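PDB 4MN7: putative uncharacterized protein Ta0848 from Thermoplasma acidophilum, which probably acts as a type II free methionine-R-sulfoxide reductase, reducing the R-sulfoxide of free methionine on a GAF-domain scaffold. Local coordinates for residues S9-A14 with V28-L33; Q16-K19 with K24-W27; L65-V70 with G100-E105; V94-Q99 with S126-M131; I106-D109 with A115-K118. The protein carries 1 engineered substitution. One frame throughout, in Å; residues are numbered along the deposited sequence.

Contact 1. Residues S9-A14 with V28-L33; sequences SQMQAA and VGFYVL
A Met-aromatic contact between M11 and F30 joins helix 2-21 to strand 27-34, part of the layer where a helix of this GAF domain covers the antiparallel sheet. The thioether chain of M11 reaches over one face of the F30 ring. Its CG stands 4.2 Å from the F30 ring centroid and only 14° off the normal, a CH-pi contact displaced toward the rim, while SD approaches obliquely at 4.6 Å from the same centroid. The sulfur also rests on the root of the side chain, M11 SD to F30 CB 4.1 Å. A nearly straight chi2 (-175°) carries the M11 sulfur out along the ring before the methyl bends off at chi3. One helical turn on, A14 offers its methyl to the far end of the phenyl, CB to F30 CZ 4.0 Å, and the carbonyl oxygen of M11 also comes to the ring, O to F30 CE1 3.8 Å. With an alanine at F30, the M11 thioether and the A14 methyl would probably lose their common partner and a gap would open between helix and sheet. V135 of helix 118-136 also packs on F30, and backbone bonds to E41 and A42 tie F30 into the sheet. Such an aromatic side chain, rising from a central strand to meet the terminal helices, is consistent with the helix-on-sheet core of a GAF domain.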
# COMPACT_ATOMS: atom_id res chain seq x y z
N SER A 9 5.88 -4.23 4.50
CA SER A 9 4.71 -4.87 5.12
C SER A 9 3.44 -4.66 4.25
O SER A 9 2.61 -5.57 4.16
CB SER A 9 4.49 -4.50 6.64
OG SER A 9 3.69 -3.37 6.87
N GLN A 10 3.29 -3.49 3.62
CA GLN A 10 2.20 -3.29 2.64
C GLN A 10 2.27 -4.29 1.49
O GLN A 10 1.29 -4.90 1.13
CB GLN A 10 2.22 -1.88 2.07
CG GLN A 10 1.82 -0.83 3.08
CD GLN A 10 0.36 -0.97 3.50
OE1 GLN A 10 -0.53 -0.83 2.67
NE2 GLN A 10 0.11 -1.25 4.76
N MET A 11 3.44 -4.43 0.89
CA MET A 11 3.63 -5.36 -0.24
C MET A 11 3.34 -6.79 0.19
O MET A 11 2.70 -7.58 -0.50
CB MET A 11 5.08 -5.27 -0.79
CG MET A 11 5.31 -4.04 -1.63
SD MET A 11 6.97 -4.03 -2.40
CE MET A 11 7.65 -3.15 -1.14
N GLN A 12 3.83 -7.12 1.36
CA GLN A 12 3.55 -8.43 1.94
C GLN A 12 2.05 -8.71 2.13
O GLN A 12 1.52 -9.75 1.71
CB GLN A 12 4.30 -8.51 3.27
CG GLN A 12 4.47 -9.92 3.73
CD GLN A 12 5.34 -10.70 2.80
OE1 GLN A 12 6.44 -10.29 2.43
NE2 GLN A 12 4.84 -11.83 2.39
N ALA A 13 1.36 -7.72 2.69
CA ALA A 13 -0.12 -7.79 2.86
C ALA A 13 -0.80 -7.88 1.48
O ALA A 13 -1.74 -8.65 1.31
CB ALA A 13 -0.65 -6.57 3.59
N ALA A 14 -0.30 -7.14 0.49
CA ALA A 14 -0.84 -7.28 -0.88
C ALA A 14 -0.65 -8.71 -1.46
O ALA A 14 -1.56 -9.30 -2.08
CB ALA A 14 -0.24 -6.23 -1.80
N VAL A 28 2.76 -15.41 -5.19
CA VAL A 28 2.73 -14.02 -5.48
C VAL A 28 3.97 -13.33 -4.97
O VAL A 28 4.33 -13.48 -3.82
CB VAL A 28 1.48 -13.37 -4.85
CG1 VAL A 28 1.41 -11.90 -5.28
CG2 VAL A 28 0.23 -14.11 -5.32
N GLY A 29 4.60 -12.57 -5.84
CA GLY A 29 5.77 -11.79 -5.46
C GLY A 29 5.90 -10.43 -6.11
O GLY A 29 5.41 -10.21 -7.22
N PHE A 30 6.59 -9.54 -5.39
CA PHE A 30 6.99 -8.29 -5.90
C PHE A 30 8.49 -8.31 -6.10
O PHE A 30 9.29 -8.47 -5.12
CB PHE A 30 6.65 -7.13 -4.99
CG PHE A 30 5.16 -6.75 -4.94
CD1 PHE A 30 4.24 -7.56 -4.33
CD2 PHE A 30 4.72 -5.53 -5.43
CE1 PHE A 30 2.88 -7.18 -4.26
CE2 PHE A 30 3.39 -5.15 -5.31
CZ PHE A 30 2.47 -6.00 -4.74
N TYR A 31 8.86 -8.08 -7.36
CA TYR A 31 10.22 -7.84 -7.73
C TYR A 31 10.39 -6.38 -7.99
O TYR A 31 9.52 -5.76 -8.61
CB TYR A 31 10.60 -8.59 -9.00
CG TYR A 31 10.80 -10.07 -8.80
CD1 TYR A 31 12.04 -10.58 -8.42
CD2 TYR A 31 9.77 -10.96 -9.02
CE1 TYR A 31 12.22 -11.91 -8.21
CE2 TYR A 31 9.95 -12.31 -8.87
CZ TYR A 31 11.20 -12.78 -8.45
OH TYR A 31 11.39 -14.14 -8.27
N VAL A 32 11.52 -5.83 -7.54
CA VAL A 32 11.76 -4.41 -7.72
C VAL A 32 13.09 -4.19 -8.38
O VAL A 32 14.02 -4.94 -8.09
CB VAL A 32 11.80 -3.68 -6.40
CG1 VAL A 32 11.92 -2.14 -6.63
CG2 VAL A 32 10.59 -4.05 -5.55
N LEU A 33 13.20 -3.18 -9.24
CA LEU A 33 14.49 -2.87 -9.90
C LEU A 33 15.39 -2.10 -8.97
O LEU A 33 15.01 -1.02 -8.48
CB LEU A 33 14.30 -2.04 -11.17
CG LEU A 33 13.72 -2.78 -12.38
CD1 LEU A 33 13.20 -1.79 -13.41
CD2 LEU A 33 14.79 -3.71 -13.02

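Contact 2. Residues Q16-K19 with K24-W27; sequences QYLK and KYDW
The ring of Y25 receives the carbonyl oxygen of L18 obliquely, with L18 O only 3.3 Å from Y25 CD2, while the F116 ring meets it with the planes at about 50°. This is the helix-loop-strand connection at the start of the GAF domain, where the chain leaves helix 2-21, turns, and comes back past the last turns of the helix to enter strand 27-34. Beside the carbonyl, the L18 side chain adds a looser apolar touch, CB to Y25 CD2 4.3 Å. The hydroxyl of Y25 is bonded to D120, and L18 O also accepts a hydrogen bond from N22 ND2, so both groups have polar partners beyond their mutual contact. M1 of the second subunit packs on L18 and Y25. The K19 chain reaches over to the backbone of Y25 and D26: with CG anti to its backbone N (chi1 -172°), it passes the carbonyl of Y25, CG to Y25 O 3.5 Å, and bends only at its last torsion. The carboxylate of D26 is bonded to the backbone N of D111, and its OD1 stays 4.6 Å from K19 NZ, beyond a salt bridge. Instead, K19 NZ donates to the backbone D26 O at 2.9 Å, from 45° above the carbonyl plane.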
# COMPACT_ATOMS: atom_id res chain seq x y z
N GLN A 16 -0.47 -11.41 0.23
CA GLN A 16 -1.33 -12.27 1.00
C GLN A 16 -2.77 -12.15 0.51
O GLN A 16 -3.42 -13.16 0.25
CB GLN A 16 -1.20 -11.91 2.51
CG GLN A 16 -1.92 -12.79 3.54
CD GLN A 16 -1.63 -14.29 3.39
OE1 GLN A 16 -2.55 -15.07 3.23
NE2 GLN A 16 -0.36 -14.69 3.44
N TYR A 17 -3.30 -10.93 0.41
CA TYR A 17 -4.58 -10.75 -0.21
C TYR A 17 -4.66 -11.40 -1.59
O TYR A 17 -5.60 -12.13 -1.92
CB TYR A 17 -4.91 -9.23 -0.28
CG TYR A 17 -6.24 -8.93 -0.93
CD1 TYR A 17 -6.32 -8.85 -2.31
CD2 TYR A 17 -7.43 -8.73 -0.18
CE1 TYR A 17 -7.51 -8.57 -2.95
CE2 TYR A 17 -8.66 -8.46 -0.83
CZ TYR A 17 -8.68 -8.37 -2.22
OH TYR A 17 -9.78 -8.06 -3.01
N LEU A 18 -3.68 -11.15 -2.44
CA LEU A 18 -3.76 -11.74 -3.79
C LEU A 18 -3.86 -13.28 -3.78
O LEU A 18 -4.56 -13.89 -4.59
CB LEU A 18 -2.59 -11.26 -4.68
CG LEU A 18 -2.76 -9.78 -5.05
CD1 LEU A 18 -1.48 -9.19 -5.59
CD2 LEU A 18 -3.91 -9.55 -6.04
N LYS A 19 -3.10 -13.90 -2.90
CA LYS A 19 -3.04 -15.36 -2.85
C LYS A 19 -4.27 -15.93 -2.17
O LYS A 19 -4.91 -16.82 -2.69
CB LYS A 19 -1.76 -15.80 -2.16
CG LYS A 19 -1.55 -17.29 -2.25
CD LYS A 19 -0.31 -17.74 -1.52
CE LYS A 19 -0.44 -19.16 -1.02
NZ LYS A 19 -0.62 -20.00 -2.23
N LYS A 24 -6.71 -19.64 -8.00
CA LYS A 24 -5.68 -20.09 -8.93
C LYS A 24 -4.30 -19.45 -8.67
O LYS A 24 -3.32 -19.80 -9.32
CB LYS A 24 -6.10 -19.74 -10.36
CG LYS A 24 -7.45 -20.29 -10.73
CD LYS A 24 -7.66 -20.19 -12.21
CE LYS A 24 -8.86 -21.01 -12.62
NZ LYS A 24 -9.35 -20.50 -13.92
N TYR A 25 -4.21 -18.47 -7.77
CA TYR A 25 -2.96 -17.75 -7.56
C TYR A 25 -2.21 -18.53 -6.52
O TYR A 25 -2.61 -18.51 -5.38
CB TYR A 25 -3.19 -16.31 -7.07
CG TYR A 25 -3.81 -15.36 -8.07
CD1 TYR A 25 -4.43 -15.78 -9.24
CD2 TYR A 25 -3.80 -14.00 -7.82
CE1 TYR A 25 -5.00 -14.86 -10.12
CE2 TYR A 25 -4.37 -13.08 -8.70
CZ TYR A 25 -4.97 -13.52 -9.83
OH TYR A 25 -5.49 -12.60 -10.65
N ASP A 26 -1.12 -19.20 -6.91
CA ASP A 26 -0.36 -20.06 -5.98
C ASP A 26 0.93 -19.48 -5.42
O ASP A 26 1.35 -19.91 -4.39
CB ASP A 26 -0.04 -21.39 -6.67
CG ASP A 26 -1.30 -22.19 -6.92
OD1 ASP A 26 -1.97 -22.40 -5.91
OD2 ASP A 26 -1.66 -22.50 -8.07
N TRP A 27 1.52 -18.47 -6.09
CA TRP A 27 2.70 -17.78 -5.64
C TRP A 27 2.54 -16.34 -6.10
O TRP A 27 2.20 -16.07 -7.23
CB TRP A 27 3.98 -18.42 -6.27
CG TRP A 27 5.30 -17.98 -5.65
CD1 TRP A 27 5.91 -18.49 -4.57
CD2 TRP A 27 6.08 -16.87 -6.07
NE1 TRP A 27 7.04 -17.80 -4.30
CE2 TRP A 27 7.17 -16.79 -5.20
CE3 TRP A 27 5.98 -15.94 -7.12
CZ2 TRP A 27 8.13 -15.81 -5.31
CZ3 TRP A 27 6.94 -14.95 -7.24
CH2 TRP A 27 8.02 -14.91 -6.36

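Contact 3. Residues L65-V70 with G100-E105; sequences LKNDIV and GEPIGE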
# COMPACT_ATOMS: atom_id res chain seq x y z
N LEU A 65 11.10 -5.15 -19.60
CA LEU A 65 11.80 -4.74 -20.80
C LEU A 65 10.77 -4.25 -21.81
O LEU A 65 11.01 -3.27 -22.46
CB LEU A 65 12.58 -5.91 -21.41
CG LEU A 65 13.80 -6.39 -20.67
CD1 LEU A 65 14.30 -7.71 -21.34
CD2 LEU A 65 14.90 -5.32 -20.68
N LYS A 66 9.63 -4.92 -21.92
CA LYS A 66 8.59 -4.51 -22.82
C LYS A 66 7.74 -3.43 -22.16
O LYS A 66 6.95 -2.83 -22.82
CB LYS A 66 7.60 -5.65 -23.10
CG LYS A 66 8.09 -6.79 -23.96
CD LYS A 66 6.91 -7.46 -24.71
CE LYS A 66 5.78 -7.84 -23.77
NZ LYS A 66 4.56 -8.36 -24.44
N ASN A 67 7.82 -3.25 -20.85
CA ASN A 67 6.85 -2.42 -20.12
C ASN A 67 5.41 -2.79 -20.38
O ASN A 67 4.59 -1.96 -20.63
CB ASN A 67 7.02 -0.93 -20.36
CG ASN A 67 6.28 -0.10 -19.30
OD1 ASN A 67 5.76 -0.64 -18.30
ND2 ASN A 67 6.20 1.16 -19.54
N ASP A 68 5.07 -4.05 -20.20
CA ASP A 68 3.70 -4.49 -20.46
C ASP A 68 3.51 -5.80 -19.73
O ASP A 68 4.49 -6.45 -19.34
CB ASP A 68 3.62 -4.69 -21.98
CG ASP A 68 2.26 -4.52 -22.54
OD1 ASP A 68 1.35 -4.15 -21.81
OD2 ASP A 68 2.08 -4.84 -23.74
N ILE A 69 2.27 -6.24 -19.61
CA ILE A 69 1.95 -7.52 -19.01
C ILE A 69 2.49 -8.64 -19.85
O ILE A 69 2.41 -8.62 -21.07
CB ILE A 69 0.44 -7.70 -18.89
CG1 ILE A 69 -0.10 -6.79 -17.77
CG2 ILE A 69 0.08 -9.13 -18.55
CD1 ILE A 69 -1.59 -6.70 -17.71
N VAL A 70 3.02 -9.65 -19.18
CA VAL A 70 3.42 -10.88 -19.89
C VAL A 70 2.59 -11.95 -19.23
O VAL A 70 2.66 -12.15 -18.00
CB VAL A 70 4.91 -11.15 -19.76
CG1 VAL A 70 5.27 -12.54 -20.29
CG2 VAL A 70 5.65 -10.10 -20.59
N GLY A 100 5.36 6.66 -15.43
CA GLY A 100 5.32 6.04 -16.75
C GLY A 100 6.37 4.95 -17.03
O GLY A 100 6.23 4.22 -18.01
N GLU A 101 7.38 4.82 -16.16
CA GLU A 101 8.46 3.86 -16.33
C GLU A 101 8.36 2.69 -15.33
O GLU A 101 7.97 2.85 -14.18
CB GLU A 101 9.79 4.61 -16.18
CG GLU A 101 10.23 5.40 -17.44
CD GLU A 101 9.95 4.66 -18.77
OE1 GLU A 101 10.77 3.84 -19.24
OE2 GLU A 101 8.88 4.89 -19.37
N PRO A 102 8.74 1.54 -15.77
CA PRO A 102 8.67 0.38 -14.92
C PRO A 102 9.69 0.47 -13.81
O PRO A 102 10.83 0.84 -14.05
CB PRO A 102 8.96 -0.77 -15.88
CG PRO A 102 9.62 -0.15 -17.09
CD PRO A 102 9.22 1.26 -17.13
N ILE A 103 9.27 0.19 -12.58
CA ILE A 103 10.23 0.17 -11.46
C ILE A 103 10.26 -1.17 -10.74
O ILE A 103 11.01 -1.35 -9.76
CB ILE A 103 9.95 1.31 -10.47
CG1 ILE A 103 8.49 1.21 -9.97
CG2 ILE A 103 10.18 2.64 -11.20
CD1 ILE A 103 8.27 1.69 -8.56
N GLY A 104 9.46 -2.07 -11.22
CA GLY A 104 9.30 -3.36 -10.63
C GLY A 104 8.11 -4.08 -11.21
O GLY A 104 7.64 -3.76 -12.29
N GLU A 105 7.69 -5.14 -10.54
CA GLU A 105 6.59 -5.97 -11.09
C GLU A 105 5.92 -6.82 -10.07
O GLU A 105 6.49 -7.11 -9.00
CB GLU A 105 7.18 -6.85 -12.21
CG GLU A 105 8.21 -7.82 -11.69
CD GLU A 105 8.97 -8.53 -12.82
OE1 GLU A 105 9.04 -8.01 -13.94
OE2 GLU A 105 9.37 -9.65 -12.60
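N67, at the end of helix 59-66, meets P102 and G100 of the hairpin of strands 90-98 and 101-110. N67 is the C-prime residue of a Schellman motif, and its side chain makes the whole contact. The amide lies roughly parallel to the P102 ring, offset so that the CB-CG-CD side of the ring overlies it. N67 OD1 lies opposite P102 CB at 4.0 Å, and ND2 opposite P102 CD at 3.9 Å. Near the middle of the amide, P102 CG is 4.0 Å from N67 CG. Beyond the proline, N67 ND2 donates to G100 O, a weak hydrogen bond at 3.4 Å with an angle of 131° at the hydrogen. G100 O belongs to the hairpin turn, where Q99 and G100 both have positive phi in the manner of a type I' turn.

A second shell sets these groups. The amide oxygen of N67 accepts a hydrogen bond from R97 NE, which fixes which end of the amide faces G100 and adds a tie to the neighbouring strand. On the helix side the positive phi of N67 (52°) turns the chain away from the helix, with D68 N bonded to A63 O and N67 N to V64 O. An extended first torsion (chi1 -164°) swings the amide of N67 across to the hairpin. Beyond P102, the strand has a classic beta bulge in which I103 and G104 both face V96, whose backbone N pairs with G104 O.

Contact 4. Residues V94-Q99 with S126-M131; sequences VPVRYQ and SIADLM
Close helix-on-strand packing brings A128 of helix 118-136 down onto V94 and V96 of strand 90-98, within the core of the GAF fold. The short axes of strand 94-98 and helix 126-131 approach to 7.1 Å and cross at 34°, and the small alanine side chain is consistent with so close an approach: A128 CA comes within 5.1 Å of V96 CA. The methyl of A128 settles between two valines that alternate along the strand. V94 CG1 meets A128 CB at 3.9 Å, and V96 CG2 meets the same methyl, A128 CB, at 4.0 Å. Between them the carbonyl oxygen of P95 lies obliquely beside it, O to A128 CB 3.6 Å, so the backbone itself forms part of the seat. The two valines share a rotamer yet offer different branches. V94 uses CG1, anti to its backbone N (chi1 174°), whereas V96 turns CG2 to the methyl and sets CG1 beside the helix backbone, 3.8 Å from A128 O. I106 of the adjoining strand also packs on V96 and A128, while the far flank of the helix, at L130 and M131, packs on the second subunit. At the outer edge of the contact the link becomes polar: a water lies doubtfully close to the carboxylate of D129 and, more soundly, donates to R97 O, with 2.8 Å between the water oxygen and R97 O.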
# COMPACT_ATOMS: atom_id res chain seq x y z
N VAL A 94 3.20 -8.50 -14.18
CA VAL A 94 2.52 -7.24 -14.44
C VAL A 94 3.46 -6.16 -13.99
O VAL A 94 3.87 -6.18 -12.84
CB VAL A 94 1.31 -7.18 -13.55
CG1 VAL A 94 0.66 -5.83 -13.66
CG2 VAL A 94 0.35 -8.31 -13.92
N PRO A 95 3.88 -5.25 -14.88
CA PRO A 95 4.81 -4.17 -14.50
C PRO A 95 4.23 -3.20 -13.51
O PRO A 95 3.04 -2.90 -13.58
CB PRO A 95 5.06 -3.45 -15.82
CG PRO A 95 3.92 -3.83 -16.66
CD PRO A 95 3.50 -5.16 -16.27
N VAL A 96 5.07 -2.72 -12.59
CA VAL A 96 4.70 -1.64 -11.65
C VAL A 96 5.33 -0.38 -12.17
O VAL A 96 6.51 -0.33 -12.31
CB VAL A 96 5.16 -1.91 -10.21
CG1 VAL A 96 4.90 -0.68 -9.28
CG2 VAL A 96 4.45 -3.17 -9.71
N ARG A 97 4.53 0.60 -12.53
CA ARG A 97 5.06 1.83 -13.07
C ARG A 97 5.03 3.08 -12.17
O ARG A 97 4.07 3.37 -11.41
CB ARG A 97 4.30 2.19 -14.33
CG ARG A 97 4.36 1.11 -15.37
CD ARG A 97 3.31 1.41 -16.42
NE ARG A 97 3.35 0.41 -17.46
CZ ARG A 97 2.29 -0.09 -18.04
NH1 ARG A 97 1.10 0.35 -17.73
NH2 ARG A 97 2.44 -1.00 -19.00
N TYR A 98 6.08 3.88 -12.31
CA TYR A 98 6.25 5.11 -11.53
C TYR A 98 6.74 6.18 -12.48
O TYR A 98 7.79 6.07 -13.06
CB TYR A 98 7.20 4.86 -10.38
CG TYR A 98 7.26 5.98 -9.34
CD1 TYR A 98 8.15 7.09 -9.50
CD2 TYR A 98 6.43 5.97 -8.23
CE1 TYR A 98 8.19 8.13 -8.56
CE2 TYR A 98 6.48 6.98 -7.28
CZ TYR A 98 7.38 8.05 -7.44
OH TYR A 98 7.39 9.04 -6.48
N GLN A 99 5.90 7.17 -12.70
CA GLN A 99 6.14 8.18 -13.72
C GLN A 99 6.27 7.56 -15.08
O GLN A 99 7.21 7.85 -15.77
CB GLN A 99 7.37 9.02 -13.32
CG GLN A 99 6.99 9.90 -12.14
CD GLN A 99 8.13 10.41 -11.34
OE1 GLN A 99 9.24 9.92 -11.43
NE2 GLN A 99 7.87 11.39 -10.52
N SER A 126 -4.49 -2.45 -12.31
CA SER A 126 -4.98 -1.48 -11.33
C SER A 126 -4.24 -1.64 -10.02
O SER A 126 -3.84 -0.67 -9.39
CB SER A 126 -6.48 -1.60 -11.13
OG SER A 126 -7.16 -1.01 -12.24
N ILE A 127 -4.08 -2.88 -9.59
CA ILE A 127 -3.40 -3.12 -8.33
C ILE A 127 -1.97 -2.64 -8.32
O ILE A 127 -1.51 -1.96 -7.36
CB ILE A 127 -3.50 -4.59 -7.96
CG1 ILE A 127 -4.95 -4.80 -7.51
CG2 ILE A 127 -2.53 -4.87 -6.79
CD1 ILE A 127 -5.41 -6.17 -7.31
N ALA A 128 -1.27 -2.96 -9.41
CA ALA A 128 0.06 -2.51 -9.61
C ALA A 128 0.18 -1.01 -9.54
O ALA A 128 1.14 -0.48 -8.96
CB ALA A 128 0.59 -3.03 -10.89
N ASP A 129 -0.81 -0.30 -10.06
CA ASP A 129 -0.77 1.12 -10.08
C ASP A 129 -1.02 1.69 -8.67
O ASP A 129 -0.35 2.64 -8.26
CB ASP A 129 -1.84 1.63 -11.02
CG ASP A 129 -1.82 3.10 -11.15
OD1 ASP A 129 -0.71 3.71 -11.19
OD2 ASP A 129 -2.93 3.67 -11.21
N LEU A 130 -1.96 1.10 -7.92
CA LEU A 130 -2.23 1.55 -6.56
C LEU A 130 -1.04 1.32 -5.61
O LEU A 130 -0.79 2.12 -4.71
CB LEU A 130 -3.49 0.89 -5.98
CG LEU A 130 -4.79 1.09 -6.74
CD1 LEU A 130 -5.92 0.23 -6.19
CD2 LEU A 130 -5.17 2.52 -6.73
N MET A 131 -0.28 0.27 -5.86
CA MET A 131 0.86 -0.12 -5.04
C MET A 131 2.15 0.58 -5.44
O MET A 131 3.13 0.54 -4.68
CB MET A 131 1.10 -1.64 -5.11
CG MET A 131 -0.05 -2.46 -4.48
SD MET A 131 -0.22 -2.07 -2.71
CE MET A 131 1.31 -2.72 -2.05
O HOH W 1 1.49 3.62 -12.39

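Contact 5. Residues I106-D109 with A115-K118; sequences IDID and AFSK
D109, whose carbonyl carbon lies at the edge of the F116 ring, near its plane (C to CZ 4.2 Å), has both backbone polar atoms taken up by D26 and W27, where the loop enters strand 27-34. D109 O pairs with D26 N, and D109 N with W27 O, the pairing of a classic beta bulge in which D26 and W27 both face D109. The carboxylate of D109 turns the other way, and its OD2 is bonded to T88 OG1. The main apolar touch is made one residue earlier, where I108 CG2 lies 3.7 Å from F116 CZ. With CG1 of I108 beside the backbone N (chi1 -56°), it is CG2, opposite that N, that faces the ring. The carbonyl oxygen of I108 comes obliquely to the ring, 3.6 Å from F116 CZ. One face of the ring is taken by its own neighbour A115, whose CB stands 3.8 Å above the F116 plane and over its centre. Replacing F116 with a serine would probably open a gap beside I108 and leave the Y25 ring without its aromatic neighbour. The backbone of the loop is tied down as well, F116 O accepting from N71 ND2. S117 then serves as N-cap of helix 118-136, its N bonded to D120 OD2. F116 thus bridges the end of strand 101-110 and the start of that helix, with I92 of strand 90-98 and Y25 of the loop after helix 2-21 packed against it.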
# COMPACT_ATOMS: atom_id res chain seq x y z
N ILE A 106 4.75 -7.33 -10.42
CA ILE A 106 4.08 -8.37 -9.62
C ILE A 106 4.19 -9.60 -10.48
O ILE A 106 3.77 -9.56 -11.61
CB ILE A 106 2.60 -8.02 -9.38
CG1 ILE A 106 2.50 -6.66 -8.72
CG2 ILE A 106 1.90 -9.04 -8.50
CD1 ILE A 106 1.12 -6.23 -8.41
N ASP A 107 4.71 -10.69 -9.91
CA ASP A 107 4.87 -11.98 -10.55
C ASP A 107 4.00 -12.98 -9.86
O ASP A 107 4.15 -13.19 -8.64
CB ASP A 107 6.34 -12.41 -10.43
CG ASP A 107 6.67 -13.73 -11.13
OD1 ASP A 107 5.95 -14.11 -12.09
OD2 ASP A 107 7.68 -14.38 -10.73
N ILE A 108 3.11 -13.60 -10.61
CA ILE A 108 2.21 -14.61 -10.03
C ILE A 108 2.24 -15.92 -10.83
O ILE A 108 2.05 -15.93 -12.05
CB ILE A 108 0.77 -14.07 -10.01
CG1 ILE A 108 0.70 -12.76 -9.26
CG2 ILE A 108 -0.16 -15.05 -9.35
CD1 ILE A 108 -0.68 -12.09 -9.24
N ASP A 109 2.38 -17.03 -10.12
CA ASP A 109 2.38 -18.38 -10.67
C ASP A 109 1.05 -19.04 -10.28
O ASP A 109 0.55 -18.87 -9.14
CB ASP A 109 3.46 -19.28 -9.98
CG ASP A 109 4.90 -18.97 -10.44
OD1 ASP A 109 5.39 -17.88 -10.14
OD2 ASP A 109 5.55 -19.83 -11.05
N ALA A 115 -4.61 -19.76 -16.19
CA ALA A 115 -5.21 -19.25 -14.98
C ALA A 115 -5.63 -17.75 -15.08
O ALA A 115 -6.44 -17.30 -14.31
CB ALA A 115 -4.18 -19.38 -13.86
N PHE A 116 -4.99 -16.99 -15.96
CA PHE A 116 -5.04 -15.53 -15.93
C PHE A 116 -5.77 -15.01 -17.15
O PHE A 116 -5.28 -15.05 -18.28
CB PHE A 116 -3.64 -14.98 -15.85
CG PHE A 116 -2.87 -15.52 -14.68
CD1 PHE A 116 -3.20 -15.18 -13.41
CD2 PHE A 116 -1.83 -16.40 -14.87
CE1 PHE A 116 -2.50 -15.68 -12.32
CE2 PHE A 116 -1.13 -16.92 -13.78
CZ PHE A 116 -1.47 -16.56 -12.50
N SER A 117 -6.99 -14.57 -16.92
CA SER A 117 -7.84 -14.06 -17.99
C SER A 117 -7.63 -12.54 -18.15
O SER A 117 -6.85 -11.91 -17.40
CB SER A 117 -9.32 -14.34 -17.61
OG SER A 117 -9.65 -13.68 -16.37
N LYS A 118 -8.32 -11.94 -19.10
CA LYS A 118 -8.30 -10.50 -19.33
C LYS A 118 -8.75 -9.73 -18.12
O LYS A 118 -8.18 -8.70 -17.83
CB LYS A 118 -9.21 -10.07 -20.48
CG LYS A 118 -8.84 -10.64 -21.82
CD LYS A 118 -7.64 -9.91 -22.42
CE LYS A 118 -6.98 -10.75 -23.53
NZ LYS A 118 -5.59 -10.25 -23.75

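Strand 101-110 runs through the set, carrying segments of contacts 3 and 5, and is flanked by strand 27-34 of contact 1 and strand 90-98 of contact 4. Helix 2-21 serves contacts 1 and 2, whose centres are 12 Å apart and where V28 CG1 meets L18 CD1 at 4.0 Å. Contacts 1 and 4 join through the M131 methyl, CE to A14 CB 3.8 Å, and both touch the second subunit. Contact 5 adjoins contact 2, with Y25 CE1 3.4 Å from F116 CE1. Contact 3 touches contact 4 where E105 CB lies 3.4 Å from V94 O, but is about 20 Å from contact 2 between centres, across the middle of the chain.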